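Local coordinates for chitosanase (Bacillus subtilis subsp. subtilis str. 168, PDB 7C6C), which catalyses the endohydrolysis of beta-1,4 linkages between glucosamine residues in partly acetylated chitosan, at residues A134-V139 / K179-F184; C41-F46 / A109-N114; P74-L79 / S88-F93; D190-P195 / D202-S207. All blocks are in the same frame, centred on the assembly; numbering follows the deposited sequence.

Contact 1. Residues A134-V139 / K179-F184; sequences ALARAV and KWLNKF
The indole of W180 carries the CB of F184, one turn further along the same helix, over one of its faces, 4.1 Å above the ring plane and nearer the ring's periphery than its centre. The indole NE1 is hydrogen-bonded to N164 OD1 of helix 156-167. The phenyl ring of F184 is met at a slant by V139 CG1, which lies 3.9 Å from both F184 CD1 and F184 CE1; the valine runs by the phenylalanine the other way. I160 and T163 of helix 156-167 touch the F184 side chain, as do M140 and T143 of helix 134-147. The axes of 134-139 and 179-184 run in nearly the same direction, 10.7 Å apart at a crossing angle of 23°, a near-parallel packing of helices 134-147 and 177-193 in the mostly helical family 46 fold, which belongs to the lysozyme clan. L181 carries most of this interface. With CG anti to its backbone N (chi1 -173°), the side chain extends across the gap and its forked end straddles A136, CD1 and CD2 of L181 each standing 3.9 Å from A136 CA. The CD2 branch of L181 also touches L135 CG at 4.0 Å, the two leucines crossing at about a right angle. On the other branch, L181 CD1 meets V139 CB head-on, again at 4.0 Å. The CA atoms of A136 and L181 are 6.4 Å apart, the nearest across the segments, and no hydrogen bond links the two. Beyond L135 and V139 lies helix 209-219, where I217, A218 and L214 touch them.

Contact 2. Residues C41-F46 / A109-N114; sequences CGRAGF and AQDKVN
A type I beta turn from G42 to G45 links strands 39-41 and 46-47 and sets this hairpin against helix 104-128, with A44 CA 6.6 Å from N114 CA. Q110 extends to the turn and receives R43 N on OE1 at 2.9 Å, nearly along the C=O axis. The same Q110 OE1 lies at the F46 ring edge, in plane and 3.5 Å from F46 CE2, while V113 CG1 packs against F46 CE1 at 3.7 Å. R43 CG takes the crowded position between N and C (chi1 61°) and the chain bends at chi3 (-68°), bringing its guanidinium to D111 and N114. Its NH1 donates to D111 OD1 at 2.9 Å, in the guanidinium plane but above the carboxylate plane. The N114 amide stacks over one guanidinium face, the planes 16° apart, and a water joins R43 NE to N114 OD1. Y141 OH holds N114 ND2, and Y27 OH also bonds D111 OD1. With E12 pairing to R43 NH2, two carboxylates offset the arginine's charge while the water takes the NE hydrogen; this probably stabilises its ionised form and fixes its rotation beside the turn, whose A44 side chain lies about 7 Å from that of E19, the predicted proton donor.

Contact 3. Residues P74-L79 / S88-F93; sequences PELRRL and SNLKGF
L79 and L90 meet tip to tip, L79 CD1 lying 3.7 Å from L90 CD1. The other L90 branch turns to E75, where L90 CD2 packs on the aliphatic CG of E75 at 3.7 Å. L76 and F93 also reach toward each other end-on, L76 CD1 standing 4.1 Å from F93 CE1. At the more exposed side, the E75 side chain crosses that of N89 at about a right angle, with E75 OE2 3.4 Å from N89 CB; this is a contact with a carbon, and no direct hydrogen bond links the segments. A water bridges them instead, donating to E75 OE2 at 2.8 Å and accepting from N89 N. The carboxylate is positioned by a bend of E75 at chi2 (67°) and by R78, one turn further along the helix. The guanidinium grips one oxygen side-on with two nitrogens: R78 NH2 lies 2.7 Å from E75 OE1 and uses the syn lone pair, whereas R78 NE, 3.2 Å from E75 OE1, approaches from above the carboxylate plane. This pairing should favour the ionised glutamate and limit its rotation. Further out, Y72 touches L90, packs edge-to-face with F93 and through its OH bonds K91 O, while L54 and V57 of helix 52-63 touch L76. On the loop itself, F93 N bonds back to L90 O, and G92, at a positive phi of 86°, occupies the N-cap position of helix 93-99. The contact thus belongs to a helix-loop-helix connection, in which the incoming loop folds back along helix 73-82 before the next helix starts.

Contact 4. Residues D190-P195 / D202-S207; sequences DDLMNP and DEWRES
R205 holds the C-terminal end of helix 177-193 through the carbonyl of M193. Its NE donates to M193 O at 2.6 Å with an N-H...O angle of 163°, lying in the carbonyl plane, and NH1 adds a weak second bond to the same oxygen. R205 NH1 also donates to N194 OD1 at 3.2 Å, from above the amide carbonyl plane. The arginine reaches these acceptors with its chain extended from CG to NE, crossing M193 at about a right angle. Just past the end of helix 201-205, S207 turns back on W204 O, which accepts from its OG at 2.7 Å and from its backbone N; S207 OG is further bonded to Q146 NE2. Packing centres on W204, whose indole receives L192 CD2 over one face, 3.4 Å above the plane and away from the ring centre. P195 runs by the indole the other way, bringing P195 CB to 3.7 Å from W204 CE3. D191 lies alongside, with D191 OD2 3.4 Å from W204 CZ3. Helix 134-147 contributes H147, whose ring meets W204 with the planes at about 50°, and R37 touches W204 too. The W204 side chain lies about 6 Å from that of D35, the nucleophile inferred by similarity, and the S207 side chain about 7 Å from that of E19, the predicted proton donor. The D191 carboxylate is buried, its OD1 close to D154 OD1, and its ion pair with R162 is long and weak, so its pKa may be raised. The positive guanidinium of R205, bonded to M193 O at the C-terminal end of helix 177-193, should be favoured by the helix dipole.

Following the chain from the N terminus, contact 2 opens at the hairpin 41-46 and closes 62 residues later on helix 104-128. Contact 3 lies wholly within that span and ties helix 73-82 to the approach of helix 93-99, with eight residues between its segments. The two touch where C41 SG packs on F93 CE2 at 3.9 Å. Helix 134-147 follows helix 104-128, and there contact 1 opens; it closes after 39 residues on helix 177-193. The end of that same helix begins contact 4, which spans six residues to 202-207. No pair of contacts crosses. Contacts 1 and 2, with centres 23 Å apart, lie on opposite sides of the chain's centre.

Contact 1. Residues A134-V139 / K179-F184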
loop_
_atom_site.group_PDB
_atom_site.type_symbol
_atom_site.label_atom_id
_atom_site.label_comp_id
_atom_site.label_asym_id
_atom_site.label_seq_id
_atom_site.Cartn_x
_atom_site.Cartn_y
_atom_site.Cartn_z
ATOM N N ALA A 134 -14.958 -8.080 -4.597
ATOM C CA ALA A 134 -13.517 -8.089 -4.794
ATOM C C ALA A 134 -12.981 -6.677 -4.985
ATOM O O ALA A 134 -11.891 -6.356 -4.498
ATOM C CB ALA A 134 -13.159 -8.975 -5.987
ATOM N N LEU A 135 -13.723 -5.819 -5.696
ATOM C CA LEU A 135 -13.239 -4.458 -5.909
ATOM C C LEU A 135 -13.103 -3.713 -4.585
ATOM O O LEU A 135 -12.092 -3.054 -4.334
ATOM C CB LEU A 135 -14.135 -3.695 -6.885
ATOM C CG LEU A 135 -13.758 -2.218 -7.064
ATOM C CD1 LEU A 135 -12.317 -2.034 -7.562
ATOM C CD2 LEU A 135 -14.730 -1.522 -7.991
ATOM N N ALA A 136 -14.105 -3.810 -3.710
ATOM C CA ALA A 136 -13.986 -3.110 -2.433
ATOM C C ALA A 136 -12.803 -3.632 -1.626
ATOM O O ALA A 136 -12.053 -2.848 -1.033
ATOM C CB ALA A 136 -15.277 -3.220 -1.630
ATOM N N ARG A 137 -12.607 -4.953 -1.609
ATOM C CA ARG A 137 -11.455 -5.524 -0.915
ATOM C C ARG A 137 -10.142 -5.056 -1.534
ATOM O O ARG A 137 -9.176 -4.779 -0.815
ATOM C CB ARG A 137 -11.549 -7.051 -0.905
ATOM C CG ARG A 137 -12.655 -7.573 -0.003
ATOM C CD ARG A 137 -12.786 -9.079 -0.085
ATOM N NE ARG A 137 -13.947 -9.540 0.672
ATOM C CZ ARG A 137 -14.598 -10.678 0.443
ATOM N NH1 ARG A 137 -14.206 -11.492 -0.527
ATOM N NH2 ARG A 137 -15.648 -10.998 1.185
ATOM N N ALA A 138 -10.091 -4.952 -2.864
ATOM C CA ALA A 138 -8.892 -4.445 -3.525
ATOM C C ALA A 138 -8.630 -2.990 -3.158
ATOM O O ALA A 138 -7.475 -2.584 -2.975
ATOM C CB ALA A 138 -9.026 -4.602 -5.036
ATOM N N VAL A 139 -9.689 -2.186 -3.060
ATOM C CA VAL A 139 -9.519 -0.806 -2.620
ATOM C C VAL A 139 -8.967 -0.763 -1.200
ATOM O O VAL A 139 -8.073 0.036 -0.897
ATOM C CB VAL A 139 -10.832 -0.013 -2.756
ATOM C CG1 VAL A 139 -10.686 1.380 -2.153
ATOM C CG2 VAL A 139 -11.267 0.074 -4.220
ATOM N N LYS A 179 -22.598 1.979 -3.027
ATOM C CA LYS A 179 -22.689 3.348 -2.536
ATOM C C LYS A 179 -21.643 3.617 -1.466
ATOM O O LYS A 179 -21.006 4.676 -1.464
ATOM C CB LYS A 179 -24.088 3.604 -1.978
ATOM C CG LYS A 179 -24.398 5.073 -1.732
ATOM C CD LYS A 179 -25.887 5.298 -1.494
ATOM C CE LYS A 179 -26.245 5.179 -0.019
ATOM N NZ LYS A 179 -27.719 5.070 0.198
ATOM N N TRP A 180 -21.452 2.665 -0.551
ATOM C CA TRP A 180 -20.447 2.822 0.495
ATOM C C TRP A 180 -19.054 2.995 -0.098
ATOM O O TRP A 180 -18.285 3.857 0.348
ATOM C CB TRP A 180 -20.482 1.609 1.421
ATOM C CG TRP A 180 -19.582 1.720 2.616
ATOM C CD1 TRP A 180 -19.907 2.217 3.843
ATOM C CD2 TRP A 180 -18.208 1.316 2.697
ATOM N NE1 TRP A 180 -18.822 2.151 4.684
ATOM C CE2 TRP A 180 -17.767 1.599 4.006
ATOM C CE3 TRP A 180 -17.310 0.743 1.790
ATOM C CZ2 TRP A 180 -16.467 1.331 4.428
ATOM C CZ3 TRP A 180 -16.020 0.476 2.213
ATOM C CH2 TRP A 180 -15.611 0.771 3.518
ATOM N N LEU A 181 -18.710 2.182 -1.103
ATOM C CA LEU A 181 -17.376 2.266 -1.687
ATOM C C LEU A 181 -17.164 3.594 -2.402
ATOM O O LEU A 181 -16.066 4.155 -2.360
ATOM C CB LEU A 181 -17.137 1.092 -2.633
ATOM C CG LEU A 181 -15.711 0.968 -3.179
ATOM C CD1 LEU A 181 -14.722 0.709 -2.048
ATOM C CD2 LEU A 181 -15.652 -0.121 -4.243
ATOM N N ASN A 182 -18.198 4.121 -3.062
ATOM C CA ASN A 182 -18.057 5.437 -3.678
ATOM C C ASN A 182 -17.779 6.505 -2.629
ATOM O O ASN A 182 -16.946 7.395 -2.840
ATOM C CB ASN A 182 -19.298 5.778 -4.496
ATOM C CG ASN A 182 -19.384 4.969 -5.769
ATOM O OD1 ASN A 182 -18.370 4.531 -6.308
ATOM N ND2 ASN A 182 -20.598 4.768 -6.260
ATOM N N LYS A 183 -18.444 6.414 -1.476
ATOM C CA LYS A 183 -18.164 7.358 -0.402
ATOM C C LYS A 183 -16.765 7.149 0.164
ATOM O O LYS A 183 -16.082 8.120 0.509
ATOM C CB LYS A 183 -19.228 7.255 0.690
ATOM C CG LYS A 183 -20.644 7.462 0.173
ATOM C CD LYS A 183 -21.400 8.525 0.960
ATOM C CE LYS A 183 -22.825 8.696 0.435
ATOM N NZ LYS A 183 -23.405 10.032 0.766
ATOM N N PHE A 184 -16.319 5.890 0.262
ATOM C CA PHE A 184 -14.959 5.620 0.714
ATOM C C PHE A 184 -13.937 6.269 -0.208
ATOM O O PHE A 184 -12.964 6.875 0.254
ATOM C CB PHE A 184 -14.713 4.114 0.784
ATOM C CG PHE A 184 -13.386 3.755 1.391
ATOM C CD1 PHE A 184 -12.240 3.685 0.613
ATOM C CD2 PHE A 184 -13.275 3.522 2.755
ATOM C CE1 PHE A 184 -11.020 3.378 1.184
ATOM C CE2 PHE A 184 -12.058 3.206 3.326
ATOM C CZ PHE A 184 -10.931 3.136 2.539
#

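Contact 2. Residues C41-F46 / A109-N114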
loop_
_atom_site.group_PDB
_atom_site.type_symbol
_atom_site.label_atom_id
_atom_site.label_comp_id
_atom_site.label_asym_id
_atom_site.label_seq_id
_atom_site.Cartn_x
_atom_site.Cartn_y
_atom_site.Cartn_z
ATOM N N CYS A 41 10.612 1.593 -0.028
ATOM C CA CYS A 41 11.337 0.431 -0.527
ATOM C C CYS A 41 10.415 -0.707 -0.947
ATOM O O CYS A 41 9.461 -1.045 -0.242
ATOM C CB CYS A 41 12.253 -0.117 0.572
ATOM S SG CYS A 41 13.295 1.092 1.409
ATOM N N GLY A 42 10.761 -1.351 -2.062
ATOM C CA GLY A 42 10.149 -2.628 -2.380
ATOM C C GLY A 42 8.669 -2.574 -2.728
ATOM O O GLY A 42 8.093 -1.522 -3.024
ATOM N N ARG A 43 8.050 -3.759 -2.676
ATOM C CA ARG A 43 6.732 -3.936 -3.284
ATOM C C ARG A 43 5.662 -3.095 -2.608
ATOM O O ARG A 43 4.726 -2.642 -3.270
ATOM C CB ARG A 43 6.328 -5.416 -3.302
ATOM C CG ARG A 43 6.216 -6.087 -1.938
ATOM C CD ARG A 43 5.456 -7.405 -2.000
ATOM N NE ARG A 43 4.055 -7.168 -2.319
ATOM C CZ ARG A 43 3.206 -8.112 -2.709
ATOM N NH1 ARG A 43 3.612 -9.371 -2.810
ATOM N NH2 ARG A 43 1.950 -7.802 -3.003
ATOM N N ALA A 44 5.756 -2.905 -1.297
ATOM C CA ALA A 44 4.732 -2.200 -0.547
ATOM C C ALA A 44 5.119 -0.770 -0.222
ATOM O O ALA A 44 4.404 -0.105 0.533
ATOM C CB ALA A 44 4.408 -2.955 0.741
ATOM N N GLY A 45 6.237 -0.286 -0.750
ATOM C CA GLY A 45 6.734 0.981 -0.249
ATOM C C GLY A 45 6.995 0.927 1.239
ATOM O O GLY A 45 6.596 1.837 1.976
ATOM N N PHE A 46 7.624 -0.152 1.703
ATOM C CA PHE A 46 8.049 -0.234 3.095
ATOM C C PHE A 46 8.993 0.928 3.396
ATOM O O PHE A 46 9.922 1.187 2.631
ATOM C CB PHE A 46 8.827 -1.535 3.316
ATOM C CG PHE A 46 8.139 -2.804 2.839
ATOM C CD1 PHE A 46 7.177 -3.433 3.616
ATOM C CD2 PHE A 46 8.550 -3.429 1.659
ATOM C CE1 PHE A 46 6.606 -4.621 3.201
ATOM C CE2 PHE A 46 7.976 -4.617 1.255
ATOM C CZ PHE A 46 7.005 -5.212 2.026
ATOM N N ALA A 109 10.722 -12.605 1.745
ATOM C CA ALA A 109 10.636 -11.817 2.973
ATOM C C ALA A 109 9.700 -10.632 2.791
ATOM O O ALA A 109 8.876 -10.337 3.667
ATOM C CB ALA A 109 12.027 -11.335 3.389
ATOM N N GLN A 110 9.806 -9.943 1.652
ATOM C CA GLN A 110 8.862 -8.868 1.357
ATOM C C GLN A 110 7.429 -9.380 1.284
ATOM O O GLN A 110 6.504 -8.726 1.778
ATOM C CB GLN A 110 9.239 -8.169 0.056
ATOM C CG GLN A 110 10.503 -7.338 0.136
ATOM C CD GLN A 110 10.682 -6.473 -1.085
ATOM O OE1 GLN A 110 9.740 -5.817 -1.529
ATOM N NE2 GLN A 110 11.884 -6.474 -1.651
ATOM N N ASP A 111 7.217 -10.533 0.648
ATOM C CA ASP A 111 5.865 -11.079 0.561
ATOM C C ASP A 111 5.317 -11.391 1.946
ATOM O O ASP A 111 4.132 -11.174 2.217
ATOM C CB ASP A 111 5.852 -12.348 -0.292
ATOM C CG ASP A 111 6.089 -12.088 -1.764
ATOM O OD1 ASP A 111 5.976 -10.926 -2.205
ATOM O OD2 ASP A 111 6.369 -13.071 -2.484
ATOM N N LYS A 112 6.164 -11.918 2.833
ATOM C CA LYS A 112 5.700 -12.264 4.172
ATOM C C LYS A 112 5.306 -11.019 4.958
ATOM O O LYS A 112 4.249 -10.988 5.596
ATOM C CB LYS A 112 6.772 -13.060 4.912
ATOM C CG LYS A 112 6.378 -13.378 6.336
ATOM C CD LYS A 112 7.347 -14.353 7.005
ATOM C CE LYS A 112 7.769 -13.872 8.396
ATOM N NZ LYS A 112 8.124 -14.992 9.303
ATOM N N VAL A 113 6.146 -9.983 4.932
ATOM C CA VAL A 113 5.818 -8.758 5.657
ATOM C C VAL A 113 4.588 -8.094 5.050
ATOM O O VAL A 113 3.699 -7.624 5.770
ATOM C CB VAL A 113 7.040 -7.824 5.721
ATOM C CG1 VAL A 113 6.692 -6.521 6.415
ATOM C CG2 VAL A 113 8.163 -8.522 6.460
ATOM N N ASN A 114 4.500 -8.066 3.715
ATOM C CA ASN A 114 3.309 -7.518 3.074
ATOM C C ASN A 114 2.057 -8.262 3.510
ATOM O O ASN A 114 1.014 -7.648 3.764
ATOM C CB ASN A 114 3.447 -7.585 1.559
ATOM C CG ASN A 114 2.205 -7.092 0.862
ATOM O OD1 ASN A 114 1.918 -5.895 0.879
ATOM N ND2 ASN A 114 1.437 -8.006 0.270
HETATM O O HOH W 1 2.784 -4.768 -1.488
#

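Contact 3. Residues P74-L79 / S88-F93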
loop_
_atom_site.group_PDB
_atom_site.type_symbol
_atom_site.label_atom_id
_atom_site.label_comp_id
_atom_site.label_asym_id
_atom_site.label_seq_id
_atom_site.Cartn_x
_atom_site.Cartn_y
_atom_site.Cartn_z
ATOM N N PRO A 74 21.040 -2.127 12.972
ATOM C CA PRO A 74 21.063 -1.161 14.086
ATOM C C PRO A 74 20.517 0.201 13.698
ATOM O O PRO A 74 19.736 0.796 14.454
ATOM C CB PRO A 74 22.543 -1.129 14.497
ATOM C CG PRO A 74 23.061 -2.492 14.106
ATOM C CD PRO A 74 22.343 -2.801 12.808
ATOM N N GLU A 75 20.885 0.708 12.517
ATOM C CA GLU A 75 20.357 1.996 12.090
ATOM C C GLU A 75 18.871 1.902 11.750
ATOM O O GLU A 75 18.090 2.783 12.126
ATOM C CB GLU A 75 21.155 2.543 10.908
ATOM C CG GLU A 75 20.647 3.879 10.375
ATOM C CD GLU A 75 20.817 5.046 11.343
ATOM O OE1 GLU A 75 21.498 4.915 12.384
ATOM O OE2 GLU A 75 20.279 6.127 11.041
ATOM N N LEU A 76 18.452 0.848 11.041
ATOM C CA LEU A 76 17.030 0.695 10.753
ATOM C C LEU A 76 16.219 0.639 12.041
ATOM O O LEU A 76 15.111 1.182 12.117
ATOM C CB LEU A 76 16.785 -0.558 9.919
ATOM C CG LEU A 76 17.352 -0.513 8.501
ATOM C CD1 LEU A 76 17.329 -1.912 7.904
ATOM C CD2 LEU A 76 16.568 0.475 7.610
ATOM N N ARG A 77 16.757 -0.019 13.069
ATOM C CA ARG A 77 16.060 -0.100 14.348
ATOM C C ARG A 77 15.941 1.276 14.995
ATOM O O ARG A 77 14.870 1.655 15.493
ATOM C CB ARG A 77 16.788 -1.085 15.262
ATOM C CG ARG A 77 15.983 -1.499 16.472
ATOM C CD ARG A 77 16.810 -2.313 17.470
ATOM N NE ARG A 77 17.556 -3.390 16.821
ATOM C CZ ARG A 77 17.017 -4.545 16.442
ATOM N NH1 ARG A 77 15.728 -4.790 16.666
ATOM N NH2 ARG A 77 17.777 -5.461 15.840
ATOM N N ARG A 78 17.031 2.046 14.991
ATOM C CA ARG A 78 16.985 3.390 15.555
ATOM C C ARG A 78 16.030 4.289 14.780
ATOM O O ARG A 78 15.309 5.097 15.373
ATOM C CB ARG A 78 18.385 3.994 15.534
ATOM C CG ARG A 78 18.435 5.432 15.998
ATOM C CD ARG A 78 19.829 5.847 16.427
ATOM N NE ARG A 78 20.797 5.766 15.340
ATOM C CZ ARG A 78 22.021 6.279 15.410
ATOM N NH1 ARG A 78 22.404 6.912 16.511
ATOM N NH2 ARG A 78 22.856 6.173 14.383
ATOM N N LEU A 79 16.008 4.166 13.449
ATOM C CA LEU A 79 15.104 4.986 12.647
ATOM C C LEU A 79 13.653 4.668 12.965
ATOM O O LEU A 79 12.812 5.574 13.038
ATOM C CB LEU A 79 15.386 4.788 11.159
ATOM C CG LEU A 79 16.759 5.275 10.695
ATOM C CD1 LEU A 79 17.011 4.815 9.272
ATOM C CD2 LEU A 79 16.881 6.796 10.822
ATOM N N SER A 88 20.938 9.574 6.171
ATOM C CA SER A 88 22.359 9.873 6.061
ATOM C C SER A 88 23.247 8.783 6.651
ATOM O O SER A 88 24.451 8.776 6.377
ATOM C CB SER A 88 22.661 11.218 6.723
ATOM O OG SER A 88 22.538 11.140 8.134
ATOM N N ASN A 89 22.697 7.875 7.460
ATOM C CA ASN A 89 23.467 6.774 8.028
ATOM C C ASN A 89 23.100 5.440 7.392
ATOM O O ASN A 89 23.218 4.393 8.032
ATOM C CB ASN A 89 23.294 6.679 9.545
ATOM C CG ASN A 89 23.886 7.846 10.281
ATOM O OD1 ASN A 89 25.027 8.234 10.045
ATOM N ND2 ASN A 89 23.123 8.393 11.218
ATOM N N LEU A 90 22.651 5.464 6.140
ATOM C CA LEU A 90 22.283 4.271 5.390
ATOM C C LEU A 90 23.079 4.163 4.091
ATOM O O LEU A 90 22.571 3.699 3.072
ATOM C CB LEU A 90 20.782 4.223 5.120
ATOM C CG LEU A 90 19.881 3.943 6.326
ATOM C CD1 LEU A 90 18.423 4.079 5.922
ATOM C CD2 LEU A 90 20.156 2.576 6.948
ATOM N N LYS A 91 24.348 4.561 4.112
ATOM C CA LYS A 91 25.156 4.502 2.903
ATOM C C LYS A 91 25.226 3.078 2.371
ATOM O O LYS A 91 25.534 2.137 3.108
ATOM C CB LYS A 91 26.568 5.015 3.184
ATOM C CG LYS A 91 27.470 5.027 1.950
ATOM C CD LYS A 91 28.822 5.661 2.244
ATOM C CE LYS A 91 29.579 4.890 3.306
ATOM N NZ LYS A 91 29.588 3.425 3.027
ATOM N N GLY A 92 24.933 2.919 1.082
ATOM C CA GLY A 92 24.944 1.622 0.445
ATOM C C GLY A 92 23.651 0.842 0.557
ATOM O O GLY A 92 23.484 -0.153 -0.158
ATOM N N PHE A 93 22.728 1.267 1.422
ATOM C CA PHE A 93 21.504 0.501 1.643
ATOM C C PHE A 93 20.642 0.438 0.384
ATOM O O PHE A 93 20.140 -0.629 0.016
ATOM C CB PHE A 93 20.742 1.126 2.810
ATOM C CG PHE A 93 19.365 0.570 3.028
ATOM C CD1 PHE A 93 19.175 -0.613 3.730
ATOM C CD2 PHE A 93 18.249 1.263 2.577
ATOM C CE1 PHE A 93 17.889 -1.100 3.949
ATOM C CE2 PHE A 93 16.977 0.780 2.789
ATOM C CZ PHE A 93 16.798 -0.396 3.473
HETATM O O HOH W 2 20.034 7.124 8.445
#

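Contact 4. Residues D190-P195 / D202-S207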
loop_
_atom_site.group_PDB
_atom_site.type_symbol
_atom_site.label_atom_id
_atom_site.label_comp_id
_atom_site.label_asym_id
_atom_site.label_seq_id
_atom_site.Cartn_x
_atom_site.Cartn_y
_atom_site.Cartn_z
ATOM N N ASP A 190 -10.211 13.004 -0.316
ATOM C CA ASP A 190 -10.078 14.164 0.559
ATOM C C ASP A 190 -8.860 14.030 1.460
ATOM O O ASP A 190 -8.157 15.013 1.720
ATOM C CB ASP A 190 -11.342 14.332 1.399
ATOM C CG ASP A 190 -12.535 14.789 0.581
ATOM O OD1 ASP A 190 -12.337 15.303 -0.540
ATOM O OD2 ASP A 190 -13.672 14.641 1.071
ATOM N N ASP A 191 -8.589 12.819 1.940
ATOM C CA ASP A 191 -7.443 12.628 2.820
ATOM C C ASP A 191 -6.126 12.789 2.070
ATOM O O ASP A 191 -5.160 13.339 2.613
ATOM C CB ASP A 191 -7.516 11.258 3.488
ATOM C CG ASP A 191 -6.476 11.095 4.560
ATOM O OD1 ASP A 191 -6.558 11.864 5.537
ATOM O OD2 ASP A 191 -5.582 10.233 4.428
ATOM N N LEU A 192 -6.068 12.313 0.823
ATOM C CA LEU A 192 -4.852 12.459 0.028
ATOM C C LEU A 192 -4.592 13.917 -0.321
ATOM O O LEU A 192 -3.432 14.335 -0.416
ATOM C CB LEU A 192 -4.944 11.614 -1.243
ATOM C CG LEU A 192 -4.922 10.101 -1.032
ATOM C CD1 LEU A 192 -5.227 9.394 -2.343
ATOM C CD2 LEU A 192 -3.584 9.651 -0.452
ATOM N N MET A 193 -5.653 14.703 -0.509
ATOM C CA MET A 193 -5.498 16.109 -0.865
ATOM C C MET A 193 -5.114 16.966 0.330
ATOM O O MET A 193 -4.395 17.953 0.167
ATOM C CB MET A 193 -6.793 16.625 -1.500
ATOM C CG MET A 193 -7.012 16.035 -2.880
ATOM S SD MET A 193 -5.793 16.547 -4.105
ATOM C CE MET A 193 -6.384 18.192 -4.497
ATOM N N ASN A 194 -5.571 16.621 1.527
ATOM C CA ASN A 194 -5.310 17.428 2.719
ATOM C C ASN A 194 -5.103 16.518 3.916
ATOM O O ASN A 194 -5.922 16.475 4.842
ATOM C CB ASN A 194 -6.435 18.439 2.952
ATOM C CG ASN A 194 -6.460 19.528 1.898
ATOM O OD1 ASN A 194 -5.563 20.374 1.845
ATOM N ND2 ASN A 194 -7.477 19.510 1.051
ATOM N N PRO A 195 -3.998 15.773 3.934
ATOM C CA PRO A 195 -3.747 14.865 5.053
ATOM C C PRO A 195 -3.428 15.631 6.324
ATOM O O PRO A 195 -2.924 16.758 6.294
ATOM C CB PRO A 195 -2.527 14.061 4.591
ATOM C CG PRO A 195 -1.843 14.944 3.614
ATOM C CD PRO A 195 -2.923 15.725 2.927
ATOM N N ASP A 202 2.815 16.723 -0.386
ATOM C CA ASP A 202 3.273 16.774 -1.775
ATOM C C ASP A 202 3.112 15.423 -2.456
ATOM O O ASP A 202 2.581 15.331 -3.569
ATOM C CB ASP A 202 4.742 17.201 -1.840
ATOM C CG ASP A 202 4.941 18.696 -1.704
ATOM O OD1 ASP A 202 3.947 19.447 -1.596
ATOM O OD2 ASP A 202 6.116 19.120 -1.699
ATOM N N GLU A 203 3.574 14.359 -1.802
ATOM C CA GLU A 203 3.515 13.043 -2.420
ATOM C C GLU A 203 2.078 12.562 -2.564
ATOM O O GLU A 203 1.704 12.008 -3.606
ATOM C CB GLU A 203 4.356 12.053 -1.613
ATOM C CG GLU A 203 4.474 10.681 -2.259
ATOM C CD GLU A 203 5.289 10.689 -3.549
ATOM O OE1 GLU A 203 6.084 11.626 -3.768
ATOM O OE2 GLU A 203 5.116 9.754 -4.359
ATOM N N TRP A 204 1.246 12.785 -1.547
ATOM C CA TRP A 204 -0.103 12.235 -1.592
ATOM C C TRP A 204 -0.983 12.990 -2.580
ATOM O O TRP A 204 -1.823 12.386 -3.255
ATOM C CB TRP A 204 -0.712 12.205 -0.195
ATOM C CG TRP A 204 -0.263 11.016 0.591
ATOM C CD1 TRP A 204 0.760 10.159 0.280
ATOM C CD2 TRP A 204 -0.842 10.531 1.801
ATOM N NE1 TRP A 204 0.852 9.177 1.235
ATOM C CE2 TRP A 204 -0.124 9.381 2.178
ATOM C CE3 TRP A 204 -1.905 10.964 2.606
ATOM C CZ2 TRP A 204 -0.430 8.655 3.326
ATOM C CZ3 TRP A 204 -2.215 10.239 3.736
ATOM C CH2 TRP A 204 -1.472 9.103 4.097
ATOM N N ARG A 205 -0.764 14.290 -2.715
ATOM C CA ARG A 205 -1.538 15.073 -3.670
ATOM C C ARG A 205 -1.271 14.573 -5.091
ATOM O O ARG A 205 -2.162 14.569 -5.927
ATOM C CB ARG A 205 -1.236 16.572 -3.527
ATOM C CG ARG A 205 -2.046 17.230 -2.418
ATOM C CD ARG A 205 -1.595 18.648 -2.071
ATOM N NE ARG A 205 -2.258 19.100 -0.847
ATOM C CZ ARG A 205 -1.774 20.005 0.002
ATOM N NH1 ARG A 205 -2.466 20.327 1.084
ATOM N NH2 ARG A 205 -0.614 20.601 -0.227
ATOM N N GLU A 206 -0.044 14.132 -5.349
ATOM C CA GLU A 206 0.323 13.604 -6.654
ATOM C C GLU A 206 -0.176 12.185 -6.883
ATOM O O GLU A 206 0.002 11.661 -7.985
ATOM C CB GLU A 206 1.843 13.656 -6.837
ATOM C CG GLU A 206 2.332 14.908 -7.546
ATOM C CD GLU A 206 1.774 15.031 -8.953
ATOM O OE1 GLU A 206 0.856 15.852 -9.160
ATOM O OE2 GLU A 206 2.250 14.303 -9.853
ATOM N N SER A 207 -0.793 11.561 -5.879
ATOM C CA SER A 207 -1.238 10.177 -5.955
ATOM C C SER A 207 -2.746 10.041 -6.104
ATOM O O SER A 207 -3.239 8.912 -6.200
ATOM C CB SER A 207 -0.795 9.412 -4.704
ATOM O OG SER A 207 -1.645 9.706 -3.611
#